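Long-range contacts in pyridoxamine 5-phosphate-dependent dehydrase (Escherichia coli, PDB 3B8X), which removes the C3'-hydroxyl group from GDP-4-keto-6-deoxy-D-mannose by a combined transamination-deoxygenation, a step in the biosynthesis of the O-antigen sugar L-colitose: residues M29-Y39 / R252-I262; G179-F187 / G197-I207. The protein carries 1 engineered substitution. All coordinates share one frame; numbering follows the deposited sequence.

Interaction 1: residues M29-Y39 / R252-I262; sequences MFTMGEYVKQY and RPLEMSGAIGI. With G4M ([(2R,3S,4R,5R)-5-(2-amino-6-oxo-1,6-dihydro-9H-purin-9-yl)-3,4-dihydroxytetrahydrofuran-2-yl]methyl (2R,3S,4S,5S,6R)-3,4-dihydroxy-5-[({3-hydroxy-2-methyl-5-[(phosphonooxy)methyl]pyridin-4-yl}methyl)amino]-6-methyltetrahydro-2H-pyran-2-yl dihydrogen diphosphate), chain G.
V36 and G258 mark the close approach of helices 34-39 and 255-262, whose N-to-C directions differ by 39° with axes 7.3 Å apart; the CA atoms of this pair are 4.2 Å from each other. E255 dominates the side-chain contact. With CG swung away from its backbone N (chi1 -173°) and the chain bent at chi2, its buried carboxylate meets the first turn of helix 34-39. OE1 accepts from G33 N at 2.7 Å and from V36 N at 3.2 Å, the two donors arriving from opposite faces of the carboxylate plane, while OE2 takes Y35 N at 3.0 Å. Such a charge beside a helix N-terminus is probably stabilised there. E255 N bonds F30 O (2.9 Å), fixing the preceding loop too. Y35 is a knob among E255, G258, A259 and I262: A259 CB lies over one ring face in a CH-pi contact, 4.2 Å from the centroid, and I262 CD1 comes to the ring edge. M32 crosses R252 roughly at right angles; the R252 guanidinium, one face against T31 CG2, is salt-bridged to E196 of the second subunit. Through this anchored loop F30 N donates to O6 of the ligand's guanine (2.8 Å), so the arrangement contributes to the guanine end of an active site shared between subunits in this DegT/DnrJ/EryC1 aminotransferase.

Interaction 2: residues G179-F187 / G197-I207; sequences GLMGTFSSF and GGCIVTDDEEI. With NA (sodium ion), chain N; G4M ([(2R,3S,4R,5R)-5-(2-amino-6-oxo-1,6-dihydro-9H-purin-9-yl)-3,4-dihydroxytetrahydrofuran-2-yl]methyl (2R,3S,4S,5S,6R)-3,4-dihydroxy-5-[({3-hydroxy-2-methyl-5-[(phosphonooxy)methyl]pyridin-4-yl}methyl)amino]-6-methyltetrahydro-2H-pyran-2-yl dihydrogen diphosphate), chain O.
F184 and C199 face each other as an antiparallel hydrogen-bonded pair, F184 N bonding C199 O at 2.8 Å. G182 and V201 form a second such pair, and beyond the regular ladder S186 N bonds G197 O at 2.7 Å. The directions of strands 181-185 and 198-202 differ by 161°, as the antiparallel pairing requires. V201 CG1 comes within 3.7 Å of F184 CE1, the two side chains crossing nearly perpendicularly. Against the other sheet face M181 lies alongside I200 and, bent at chi3 (-73°), reaches tip to tip toward I207; M181 SD lies 3.5 Å from I207 CG2.

Two ST turns secure the ends. S185 OG accepts from F187 N and donates to phosphate oxygen OP2 of the bound cofactor-sugar adduct at 2.7 Å; its first torsion (chi1 162°) sets it opposite its own N, and the turn brings F187 against the adduct's sugar and diphosphate. At the far end T202 OG1 donates to L180 O (2.7 Å), nearly along the C=O axis, and accepts from D204 N. D204 in turn caps helix 205-214 through OD1, which receives I207 N. D203 OD2 coordinates a sodium ion at 2.7 Å, joined by four waters and T177 O, while its OD1 is held by K50 N.

Strands 51-55 and 157-161 flank the pair in the mixed sheet. Helix 58-68 packs on the face of M181, T183 and I200, whereas the F184 face meets F43 and F47, the former on helix 34-47 and the latter at its end.

The two contacts have centres about 16 Å apart and nearest atoms about 4 Å apart, without touching. Along the chain interaction 2 is nested inside the loop closed by interaction 1, and all four segments belong to the same aminotransferase fold. Strand 51-55 lies between them: it pairs with strand 198-202, and its M54 packs against V36, Y39, P253 and S257. Helix 34-47 is a second bridge, since F43 meets the rings of both Y39 and F184. Within one chain they serve different active sites: residues 29-31 bind the guanine end of one ligand, whereas S185 holds the phosphate of the other, making each site dependent on both subunits.

Interaction 1: residues M29-Y39 / R252-I262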
loop_
_atom_site.group_PDB
_atom_site.type_symbol
_atom_site.label_atom_id
_atom_site.label_comp_id
_atom_site.label_asym_id
_atom_site.label_seq_id
_atom_site.Cartn_x
_atom_site.Cartn_y
_atom_site.Cartn_z
ATOM N N MET B 29 4.822 20.981 -2.290
ATOM C CA MET B 29 5.379 19.679 -2.652
ATOM C C MET B 29 4.841 18.662 -1.640
ATOM O O MET B 29 5.223 18.636 -0.463
ATOM C CB MET B 29 6.907 19.653 -2.701
ATOM C CG MET B 29 7.497 18.230 -2.700
ATOM S SD MET B 29 7.239 17.220 -4.200
ATOM C CE MET B 29 7.716 18.388 -5.495
ATOM N N PHE B 30 3.906 17.848 -2.119
ATOM C CA PHE B 30 3.217 16.856 -1.306
ATOM C C PHE B 30 3.710 15.425 -1.435
ATOM O O PHE B 30 3.551 14.589 -0.532
ATOM C CB PHE B 30 1.714 16.955 -1.620
ATOM C CG PHE B 30 1.157 18.335 -1.374
ATOM C CD1 PHE B 30 0.934 19.205 -2.426
ATOM C CD2 PHE B 30 1.047 18.826 -0.078
ATOM C CE1 PHE B 30 0.517 20.517 -2.189
ATOM C CE2 PHE B 30 0.620 20.142 0.167
ATOM C CZ PHE B 30 0.368 20.984 -0.889
ATOM N N THR B 31 4.317 15.139 -2.567
ATOM C CA THR B 31 4.772 13.794 -2.814
ATOM C C THR B 31 6.024 13.582 -2.041
ATOM O O THR B 31 6.824 14.497 -1.918
ATOM C CB THR B 31 5.119 13.600 -4.292
ATOM O OG1 THR B 31 3.915 13.757 -5.047
ATOM C CG2 THR B 31 5.686 12.206 -4.509
ATOM N N MET B 32 6.217 12.338 -1.612
ATOM C CA MET B 32 7.421 11.901 -0.919
ATOM C C MET B 32 8.651 12.673 -1.418
ATOM O O MET B 32 9.010 12.619 -2.613
ATOM C CB MET B 32 7.609 10.398 -1.186
ATOM C CG MET B 32 8.638 9.781 -0.275
ATOM S SD MET B 32 9.000 8.099 -0.851
ATOM C CE MET B 32 9.865 8.325 -2.425
ATOM N N GLY B 33 9.317 13.359 -0.489
ATOM C CA GLY B 33 10.519 14.118 -0.825
ATOM C C GLY B 33 11.465 14.300 0.378
ATOM O O GLY B 33 11.870 13.355 1.088
ATOM N N GLU B 34 11.807 15.558 0.575
ATOM C CA GLU B 34 12.760 16.018 1.561
ATOM C C GLU B 34 12.414 15.809 3.025
ATOM O O GLU B 34 13.243 15.299 3.789
ATOM C CB GLU B 34 13.069 17.500 1.287
ATOM C CG GLU B 34 14.192 17.686 0.286
ATOM C CD GLU B 34 15.226 16.575 0.396
ATOM O OE1 GLU B 34 15.869 16.457 1.465
ATOM O OE2 GLU B 34 15.380 15.807 -0.578
ATOM N N TYR B 35 11.178 16.101 3.405
ATOM C CA TYR B 35 10.766 15.813 4.783
ATOM C C TYR B 35 10.839 14.310 5.087
ATOM O O TYR B 35 11.270 13.928 6.162
ATOM C CB TYR B 35 9.378 16.391 5.106
ATOM C CG TYR B 35 9.366 17.898 5.264
ATOM C CD1 TYR B 35 8.727 18.718 4.328
ATOM C CD2 TYR B 35 9.987 18.522 6.349
ATOM C CE1 TYR B 35 8.766 20.107 4.431
ATOM C CE2 TYR B 35 9.962 19.923 6.492
ATOM C CZ TYR B 35 9.374 20.704 5.517
ATOM O OH TYR B 35 9.387 22.087 5.613
ATOM N N VAL B 36 10.411 13.453 4.148
ATOM C CA VAL B 36 10.475 12.021 4.376
ATOM C C VAL B 36 11.945 11.606 4.525
ATOM O O VAL B 36 12.303 10.815 5.384
ATOM C CB VAL B 36 9.862 11.219 3.186
ATOM C CG1 VAL B 36 10.262 9.727 3.284
ATOM C CG2 VAL B 36 8.348 11.424 3.160
ATOM N N LYS B 37 12.787 12.155 3.662
ATOM C CA LYS B 37 14.195 11.839 3.689
ATOM C C LYS B 37 14.764 12.206 5.052
ATOM O O LYS B 37 15.493 11.426 5.653
ATOM C CB LYS B 37 14.930 12.598 2.572
ATOM C CG LYS B 37 14.681 12.097 1.166
ATOM C CD LYS B 37 15.992 11.962 0.397
ATOM C CE LYS B 37 16.319 13.213 -0.411
ATOM N NZ LYS B 37 17.147 14.209 0.348
ATOM N N GLN B 38 14.463 13.417 5.502
ATOM C CA GLN B 38 14.943 13.920 6.774
ATOM C C GLN B 38 14.440 13.005 7.898
ATOM O O GLN B 38 15.171 12.619 8.831
ATOM C CB GLN B 38 14.313 15.286 6.970
ATOM C CG GLN B 38 14.992 16.196 7.960
ATOM C CD GLN B 38 14.405 17.599 7.897
ATOM O OE1 GLN B 38 13.893 18.120 8.902
ATOM N NE2 GLN B 38 14.430 18.201 6.695
ATOM N N TYR B 39 13.148 12.720 7.856
ATOM C CA TYR B 39 12.580 11.831 8.866
ATOM C C TYR B 39 13.322 10.466 8.913
ATOM O O TYR B 39 13.564 9.894 9.978
ATOM C CB TYR B 39 11.141 11.547 8.441
ATOM C CG TYR B 39 10.435 10.583 9.338
ATOM C CD1 TYR B 39 10.056 10.938 10.617
ATOM C CD2 TYR B 39 10.103 9.322 8.886
ATOM C CE1 TYR B 39 9.360 10.039 11.450
ATOM C CE2 TYR B 39 9.415 8.434 9.698
ATOM C CZ TYR B 39 9.016 8.801 10.965
ATOM O OH TYR B 39 8.308 7.891 11.727
ATOM N N ARG B 252 4.525 4.554 -1.100
ATOM C CA ARG B 252 5.191 5.728 -0.615
ATOM C C ARG B 252 4.318 6.411 0.451
ATOM O O ARG B 252 3.089 6.310 0.396
ATOM C CB ARG B 252 5.380 6.692 -1.800
ATOM C CG ARG B 252 6.378 6.250 -2.844
ATOM C CD ARG B 252 6.533 7.365 -3.850
ATOM N NE ARG B 252 5.316 7.718 -4.579
ATOM C CZ ARG B 252 5.306 8.134 -5.843
ATOM N NH1 ARG B 252 6.453 8.268 -6.506
ATOM N NH2 ARG B 252 4.153 8.427 -6.444
ATOM N N PRO B 253 4.937 7.078 1.431
ATOM C CA PRO B 253 4.156 7.801 2.426
ATOM C C PRO B 253 4.006 9.190 1.837
ATOM O O PRO B 253 4.694 9.537 0.880
ATOM C CB PRO B 253 5.123 7.937 3.638
ATOM C CG PRO B 253 6.538 7.759 3.065
ATOM C CD PRO B 253 6.397 7.173 1.671
ATOM N N LEU B 254 3.203 10.028 2.485
ATOM C CA LEU B 254 3.018 11.408 2.020
ATOM C C LEU B 254 4.083 12.314 2.617
ATOM O O LEU B 254 4.582 12.048 3.711
ATOM C CB LEU B 254 1.645 11.913 2.424
ATOM C CG LEU B 254 0.532 11.210 1.633
ATOM C CD1 LEU B 254 -0.814 11.666 2.116
ATOM C CD2 LEU B 254 0.718 11.444 0.158
ATOM N N GLU B 255 4.398 13.420 1.942
ATOM C CA GLU B 255 5.373 14.345 2.520
ATOM C C GLU B 255 4.934 14.890 3.908
ATOM O O GLU B 255 5.743 15.162 4.809
ATOM C CB GLU B 255 5.629 15.478 1.539
ATOM C CG GLU B 255 6.728 16.331 2.003
ATOM C CD GLU B 255 8.137 15.799 1.731
ATOM O OE1 GLU B 255 8.447 14.575 1.815
ATOM O OE2 GLU B 255 8.995 16.659 1.474
ATOM N N MET B 256 3.620 15.041 4.090
ATOM C CA MET B 256 3.092 15.518 5.344
ATOM C C MET B 256 3.414 14.539 6.458
ATOM O O MET B 256 3.705 14.960 7.587
ATOM C CB MET B 256 1.574 15.664 5.248
ATOM C CG MET B 256 1.154 16.999 4.673
ATOM S SD MET B 256 -0.619 16.816 4.596
ATOM C CE MET B 256 -1.175 18.265 3.725
ATOM N N SER B 257 3.313 13.246 6.159
ATOM C CA SER B 257 3.580 12.256 7.187
ATOM C C SER B 257 5.021 12.341 7.687
ATOM O O SER B 257 5.292 12.152 8.863
ATOM C CB SER B 257 3.253 10.858 6.730
ATOM O OG SER B 257 1.845 10.707 6.695
ATOM N N GLY B 258 5.945 12.584 6.776
ATOM C CA GLY B 258 7.355 12.695 7.129
ATOM C C GLY B 258 7.562 13.972 7.971
ATOM O O GLY B 258 8.263 13.950 8.963
ATOM N N ALA B 259 6.876 15.057 7.647
ATOM C CA ALA B 259 7.045 16.283 8.412
ATOM C C ALA B 259 6.549 16.114 9.825
ATOM O O ALA B 259 7.222 16.499 10.780
ATOM C CB ALA B 259 6.391 17.488 7.736
ATOM N N ILE B 260 5.360 15.538 9.938
ATOM C CA ILE B 260 4.750 15.324 11.219
ATOM C C ILE B 260 5.703 14.412 11.998
ATOM O O ILE B 260 5.910 14.592 13.224
ATOM C CB ILE B 260 3.394 14.593 11.074
ATOM C CG1 ILE B 260 2.348 15.489 10.397
ATOM C CG2 ILE B 260 2.912 14.091 12.417
ATOM C CD1 ILE B 260 1.160 14.771 9.720
ATOM N N GLY B 261 6.200 13.376 11.315
ATOM C CA GLY B 261 7.016 12.377 12.020
ATOM C C GLY B 261 8.250 12.966 12.701
ATOM O O GLY B 261 8.688 12.490 13.744
ATOM N N ILE B 262 8.857 13.953 12.059
ATOM C CA ILE B 262 10.083 14.543 12.592
ATOM C C ILE B 262 9.794 15.171 13.949
ATOM O O ILE B 262 10.592 15.068 14.872
ATOM C CB ILE B 262 10.521 15.666 11.654
ATOM C CG1 ILE B 262 11.150 15.044 10.399
ATOM C CG2 ILE B 262 11.365 16.688 12.415
ATOM C CD1 ILE B 262 11.058 15.929 9.113
HETATM O OP3 G4M G . 1.124 6.522 -9.692
HETATM P PL G4M G . -0.087 5.656 -9.103
HETATM O OP1 G4M G . 0.418 4.600 -8.051
HETATM O OP2 G4M G . -1.242 6.566 -8.461
HETATM O OP4 G4M G . -0.865 4.905 -10.292
HETATM C C5B G4M G . -0.084 3.862 -10.843
HETATM C C5L G4M G . -0.439 3.669 -12.320
HETATM C C6L G4M G . -1.087 2.514 -12.742
HETATM N N1L G4M G . -1.401 2.283 -14.026
HETATM C C2L G4M G . -1.000 3.095 -14.984
HETATM C C2A G4M G . -1.315 2.697 -16.423
HETATM C C3L G4M G . -0.313 4.288 -14.660
HETATM O O3L G4M G . 0.120 5.127 -15.633
HETATM C C4L G4M G . -0.029 4.585 -13.298
HETATM C C4A G4M G . 0.708 5.722 -12.941
HETATM N N4A G4M G . 1.112 6.564 -13.886
HETATM C C4G G4M G . 1.704 7.771 -13.553
HETATM C C5G G4M G . 2.847 8.118 -14.511
HETATM C C6G G4M G . 2.317 8.085 -15.945
HETATM O O5G G4M G . 3.274 9.448 -14.214
HETATM C C3G G4M G . 2.213 7.797 -12.103
HETATM O O3G G4M G . 1.409 8.723 -11.350
HETATM C C2G G4M G . 3.711 8.195 -12.078
HETATM O O2G G4M G . 4.151 8.416 -10.722
HETATM C C1G G4M G . 4.008 9.433 -12.971
HETATM O O1G G4M G . 5.409 9.484 -13.291
HETATM P P2 G4M G . 5.735 11.033 -13.098
HETATM O O3P G4M G . 4.775 11.968 -13.994
HETATM O O4P G4M G . 7.239 11.240 -13.606
HETATM O OPP G4M G . 5.538 11.384 -11.531
HETATM P P G4M G . 6.561 12.569 -11.107
HETATM O O1P G4M G . 7.850 12.714 -12.066
HETATM O O2P G4M G . 7.085 12.199 -9.629
HETATM O "O5'" G4M G . 5.774 13.991 -10.989
HETATM C "C5'" G4M G . 5.381 14.479 -12.271
HETATM C "C4'" G4M G . 5.673 15.983 -12.371
HETATM O "O4'" G4M G . 4.899 16.745 -11.399
HETATM C "C3'" G4M G . 7.176 16.267 -12.069
HETATM O "O3'" G4M G . 7.677 17.346 -12.863
HETATM C "C2'" G4M G . 7.167 16.607 -10.562
HETATM O "O2'" G4M G . 8.177 17.580 -10.252
HETATM C "C1'" G4M G . 5.786 17.253 -10.382
HETATM N N9 G4M G . 5.264 16.972 -9.046
HETATM C C8 G4M G . 4.975 15.738 -8.538
HETATM N N7 G4M G . 4.523 15.893 -7.319
HETATM C C4 G4M G . 4.984 17.915 -8.116
HETATM C C5 G4M G . 4.499 17.222 -7.004
HETATM C C6 G4M G . 4.100 17.976 -5.875
HETATM O O6 G4M G . 3.640 17.443 -4.888
HETATM N N3 G4M G . 5.073 19.237 -8.093
HETATM C C2 G4M G . 4.709 19.922 -7.036
HETATM N N1 G4M G . 4.216 19.315 -5.926
HETATM N N2 G4M G . 4.807 21.287 -7.057
HETATM O O HOH W 1 7.825 19.095 1.187
HETATM O O HOH W 2 1.881 15.473 1.524
HETATM O O HOH W 3 4.135 10.496 -1.712
#

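Interaction 2: residues G179-F187 / G197-I207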
loop_
_atom_site.group_PDB
_atom_site.type_symbol
_atom_site.label_atom_id
_atom_site.label_comp_id
_atom_site.label_asym_id
_atom_site.label_seq_id
_atom_site.Cartn_x
_atom_site.Cartn_y
_atom_site.Cartn_z
ATOM N N GLY B 179 16.894 -7.646 14.478
ATOM C CA GLY B 179 16.688 -8.362 13.234
ATOM C C GLY B 179 17.486 -7.824 12.046
ATOM O O GLY B 179 18.086 -6.737 12.090
ATOM N N LEU B 180 17.504 -8.613 10.984
ATOM C CA LEU B 180 18.108 -8.170 9.730
ATOM C C LEU B 180 17.297 -6.932 9.291
ATOM O O LEU B 180 17.825 -5.956 8.719
ATOM C CB LEU B 180 17.945 -9.285 8.697
ATOM C CG LEU B 180 18.152 -8.806 7.272
ATOM C CD1 LEU B 180 19.609 -8.340 7.081
ATOM C CD2 LEU B 180 17.771 -9.923 6.314
ATOM N N MET B 181 15.992 -7.014 9.551
ATOM C CA MET B 181 15.031 -5.916 9.326
ATOM C C MET B 181 14.119 -5.778 10.518
ATOM O O MET B 181 13.830 -6.768 11.215
ATOM C CB MET B 181 14.158 -6.149 8.093
ATOM C CG MET B 181 14.820 -5.592 6.825
ATOM S SD MET B 181 13.928 -5.945 5.314
ATOM C CE MET B 181 14.270 -7.652 5.125
ATOM N N GLY B 182 13.574 -4.573 10.679
ATOM C CA GLY B 182 12.635 -4.292 11.723
ATOM C C GLY B 182 11.560 -3.341 11.224
ATOM O O GLY B 182 11.853 -2.319 10.610
ATOM N N THR B 183 10.311 -3.630 11.557
ATOM C CA THR B 183 9.233 -2.744 11.100
ATOM C C THR B 183 8.610 -1.919 12.212
ATOM O O THR B 183 8.544 -2.369 13.349
ATOM C CB THR B 183 8.139 -3.511 10.318
ATOM O OG1 THR B 183 7.567 -4.559 11.135
ATOM C CG2 THR B 183 8.670 -4.076 8.981
ATOM N N PHE B 184 8.171 -0.705 11.880
ATOM C CA PHE B 184 7.475 0.148 12.835
ATOM C C PHE B 184 6.208 0.709 12.190
ATOM O O PHE B 184 6.064 0.714 10.954
ATOM C CB PHE B 184 8.325 1.332 13.303
ATOM C CG PHE B 184 9.597 0.949 13.949
ATOM C CD1 PHE B 184 10.592 0.350 13.204
ATOM C CD2 PHE B 184 9.858 1.314 15.265
ATOM C CE1 PHE B 184 11.811 0.048 13.759
ATOM C CE2 PHE B 184 11.130 1.036 15.833
ATOM C CZ PHE B 184 12.089 0.371 15.078
ATOM N N SER B 185 5.277 1.150 13.027
ATOM C CA SER B 185 4.048 1.776 12.536
ATOM C C SER B 185 3.924 3.133 13.197
ATOM O O SER B 185 4.312 3.324 14.357
ATOM C CB SER B 185 2.802 0.958 12.909
ATOM O OG SER B 185 1.592 1.734 12.824
ATOM N N SER B 186 3.383 4.096 12.460
ATOM C CA SER B 186 3.100 5.407 13.065
ATOM C C SER B 186 1.601 5.712 12.883
ATOM O O SER B 186 1.208 6.837 12.515
ATOM C CB SER B 186 4.024 6.535 12.552
ATOM O OG SER B 186 4.187 6.508 11.143
ATOM N N PHE B 187 0.772 4.685 13.080
ATOM C CA PHE B 187 -0.683 4.900 13.022
ATOM C C PHE B 187 -1.122 5.750 14.231
ATOM O O PHE B 187 -0.395 5.833 15.211
ATOM C CB PHE B 187 -1.485 3.584 12.967
ATOM C CG PHE B 187 -2.982 3.799 12.945
ATOM C CD1 PHE B 187 -3.569 4.474 11.887
ATOM C CD2 PHE B 187 -3.782 3.415 14.023
ATOM C CE1 PHE B 187 -4.923 4.738 11.893
ATOM C CE2 PHE B 187 -5.163 3.640 14.018
ATOM C CZ PHE B 187 -5.714 4.321 12.953
ATOM N N GLY B 197 1.377 5.474 8.655
ATOM C CA GLY B 197 2.795 5.531 8.357
ATOM C C GLY B 197 3.440 4.246 8.864
ATOM O O GLY B 197 2.976 3.674 9.846
ATOM N N GLY B 198 4.540 3.863 8.215
ATOM C CA GLY B 198 5.299 2.705 8.640
ATOM C C GLY B 198 6.775 2.975 8.313
ATOM O O GLY B 198 7.094 3.969 7.693
ATOM N N CYS B 199 7.667 2.102 8.761
ATOM C CA CYS B 199 9.082 2.283 8.484
ATOM C C CYS B 199 9.763 0.941 8.599
ATOM O O CYS B 199 9.387 0.135 9.447
ATOM C CB CYS B 199 9.682 3.203 9.535
ATOM S SG CYS B 199 11.099 4.163 8.946
ATOM N N ILE B 200 10.766 0.729 7.763
ATOM C CA ILE B 200 11.565 -0.496 7.820
ATOM C C ILE B 200 12.957 0.019 8.095
ATOM O O ILE B 200 13.410 0.942 7.438
ATOM C CB ILE B 200 11.631 -1.288 6.479
ATOM C CG1 ILE B 200 10.207 -1.552 5.957
ATOM C CG2 ILE B 200 12.338 -2.646 6.730
ATOM C CD1 ILE B 200 9.824 -0.647 4.754
ATOM N N VAL B 201 13.640 -0.603 9.048
ATOM C CA VAL B 201 15.001 -0.226 9.368
ATOM C C VAL B 201 15.879 -1.472 9.116
ATOM O O VAL B 201 15.412 -2.611 9.213
ATOM C CB VAL B 201 15.154 0.273 10.848
ATOM C CG1 VAL B 201 14.111 1.332 11.168
ATOM C CG2 VAL B 201 15.053 -0.888 11.817
ATOM N N THR B 202 17.136 -1.216 8.761
ATOM C CA THR B 202 18.117 -2.260 8.496
ATOM C C THR B 202 19.510 -1.650 8.531
ATOM O O THR B 202 19.687 -0.409 8.606
ATOM C CB THR B 202 17.823 -3.035 7.185
ATOM O OG1 THR B 202 18.789 -4.071 6.972
ATOM C CG2 THR B 202 17.795 -2.084 5.991
ATOM N N ASP B 203 20.504 -2.537 8.584
ATOM C CA ASP B 203 21.895 -2.098 8.598
ATOM C C ASP B 203 22.477 -2.546 7.269
ATOM O O ASP B 203 23.576 -2.166 6.907
ATOM C CB ASP B 203 22.654 -2.733 9.753
ATOM C CG ASP B 203 22.336 -2.095 11.065
ATOM O OD1 ASP B 203 21.903 -0.906 11.127
ATOM O OD2 ASP B 203 22.551 -2.817 12.054
ATOM N N ASP B 204 21.702 -3.351 6.550
ATOM C CA ASP B 204 22.086 -3.875 5.259
ATOM C C ASP B 204 21.861 -2.915 4.091
ATOM O O ASP B 204 20.725 -2.593 3.736
ATOM C CB ASP B 204 21.352 -5.195 5.026
ATOM C CG ASP B 204 21.961 -6.003 3.895
ATOM O OD1 ASP B 204 21.859 -5.580 2.706
ATOM O OD2 ASP B 204 22.586 -7.045 4.195
ATOM N N GLU B 205 22.955 -2.497 3.468
ATOM C CA GLU B 205 22.888 -1.593 2.328
ATOM C C GLU B 205 22.162 -2.166 1.122
ATOM O O GLU B 205 21.509 -1.395 0.418
ATOM C CB GLU B 205 24.273 -1.089 1.929
ATOM C CG GLU B 205 24.254 -0.147 0.722
ATOM C CD GLU B 205 25.634 0.462 0.443
ATOM O OE1 GLU B 205 26.621 -0.277 0.639
ATOM O OE2 GLU B 205 25.705 1.645 0.033
ATOM N N GLU B 206 22.270 -3.482 0.867
ATOM C CA GLU B 206 21.549 -4.106 -0.273
ATOM C C GLU B 206 20.038 -4.109 -0.042
ATOM O O GLU B 206 19.244 -3.759 -0.932
ATOM C CB GLU B 206 21.974 -5.545 -0.600
ATOM C CG GLU B 206 21.331 -6.063 -1.917
ATOM C CD GLU B 206 21.535 -7.558 -2.141
ATOM O OE1 GLU B 206 21.912 -8.217 -1.155
ATOM O OE2 GLU B 206 21.255 -8.084 -3.250
ATOM N N ILE B 207 19.663 -4.541 1.157
ATOM C CA ILE B 207 18.266 -4.552 1.551
ATOM C C ILE B 207 17.713 -3.127 1.460
ATOM O O ILE B 207 16.618 -2.923 0.954
ATOM C CB ILE B 207 18.124 -5.077 2.975
ATOM C CG1 ILE B 207 18.462 -6.562 3.007
ATOM C CG2 ILE B 207 16.712 -4.925 3.456
ATOM C CD1 ILE B 207 17.377 -7.460 2.467
HETATM NA NA NA N . 20.798 -3.872 13.752
HETATM O OP3 G4M O . -1.722 -0.274 11.392
HETATM P PL G4M O . -0.385 -0.442 10.558
HETATM O OP1 G4M O . -0.651 -0.914 9.028
HETATM O OP2 G4M O . 0.402 0.960 10.548
HETATM O OP4 G4M O . 0.595 -1.479 11.343
HETATM C C5B G4M O . 0.111 -2.774 11.127
HETATM C C5L G4M O . 0.614 -3.620 12.234
HETATM C C6L G4M O . 1.649 -4.512 11.987
HETATM N N1L G4M O . 2.062 -5.311 12.944
HETATM C C2L G4M O . 1.549 -5.318 14.155
HETATM C C2A G4M O . 2.040 -6.306 15.187
HETATM C C3L G4M O . 0.537 -4.434 14.519
HETATM O O3L G4M O . 0.005 -4.538 15.757
HETATM C C4L G4M O . 0.069 -3.521 13.521
HETATM C C4A G4M O . -0.962 -2.606 13.780
HETATM N N4A G4M O . -1.571 -2.638 14.928
HETATM C C4G G4M O . -2.537 -1.640 15.220
HETATM C C5G G4M O . -3.642 -2.174 16.100
HETATM C C6G G4M O . -3.062 -2.897 17.316
HETATM O O5G G4M O . -4.254 -0.973 16.558
HETATM C C3G G4M O . -3.204 -1.100 13.944
HETATM O O3G G4M O . -2.657 0.187 13.685
HETATM C C2G G4M O . -4.734 -0.939 14.184
HETATM O O2G G4M O . -5.344 -0.109 13.190
HETATM C C1G G4M O . -5.001 -0.325 15.538
HETATM O O1G G4M O . -6.346 -0.659 15.852
HETATM P P2 G4M O . -7.253 0.409 16.606
HETATM O O3P G4M O . -6.451 1.018 17.871
HETATM O O4P G4M O . -8.517 -0.388 17.236
HETATM O OPP G4M O . -7.580 1.483 15.449
HETATM P P G4M O . -8.724 2.535 15.859
HETATM O O1P G4M O . -10.153 1.990 16.387
HETATM O O2P G4M O . -8.921 3.268 14.459
HETATM O "O5'" G4M O . -8.087 3.689 16.732
HETATM C "C5'" G4M O . -8.178 3.395 18.110
HETATM C "C4'" G4M O . -8.782 4.613 18.792
HETATM O "O4'" G4M O . -8.198 5.826 18.229
HETATM C "C3'" G4M O . -10.298 4.685 18.499
HETATM O "O3'" G4M O . -10.898 5.286 19.637
HETATM C "C2'" G4M O . -10.376 5.598 17.255
HETATM O "O2'" G4M O . -11.628 6.294 17.276
HETATM C "C1'" G4M O . -9.250 6.571 17.574
HETATM N N9 G4M O . -8.738 7.220 16.362
HETATM C C8 G4M O . -8.084 6.600 15.345
HETATM N N7 G4M O . -7.744 7.518 14.461
HETATM C C4 G4M O . -8.786 8.567 16.108
HETATM C C5 G4M O . -8.138 8.769 14.867
HETATM C C6 G4M O . -8.022 10.109 14.349
HETATM O O6 G4M O . -7.472 10.377 13.292
HETATM N N3 G4M O . -9.298 9.610 16.768
HETATM C C2 G4M O . -9.201 10.832 16.267
HETATM N N1 G4M O . -8.575 11.103 15.078
HETATM N N2 G4M O . -9.747 11.872 16.952
HETATM O O HOH W 4 20.463 -5.922 12.333
HETATM O O HOH W 5 20.177 -5.209 9.610
HETATM O O HOH W 6 6.574 5.932 10.204
HETATM O O HOH W 7 22.440 -5.552 14.655
HETATM O O HOH W 8 18.921 -2.534 12.306
HETATM O O HOH W 9 21.510 -1.723 15.083
#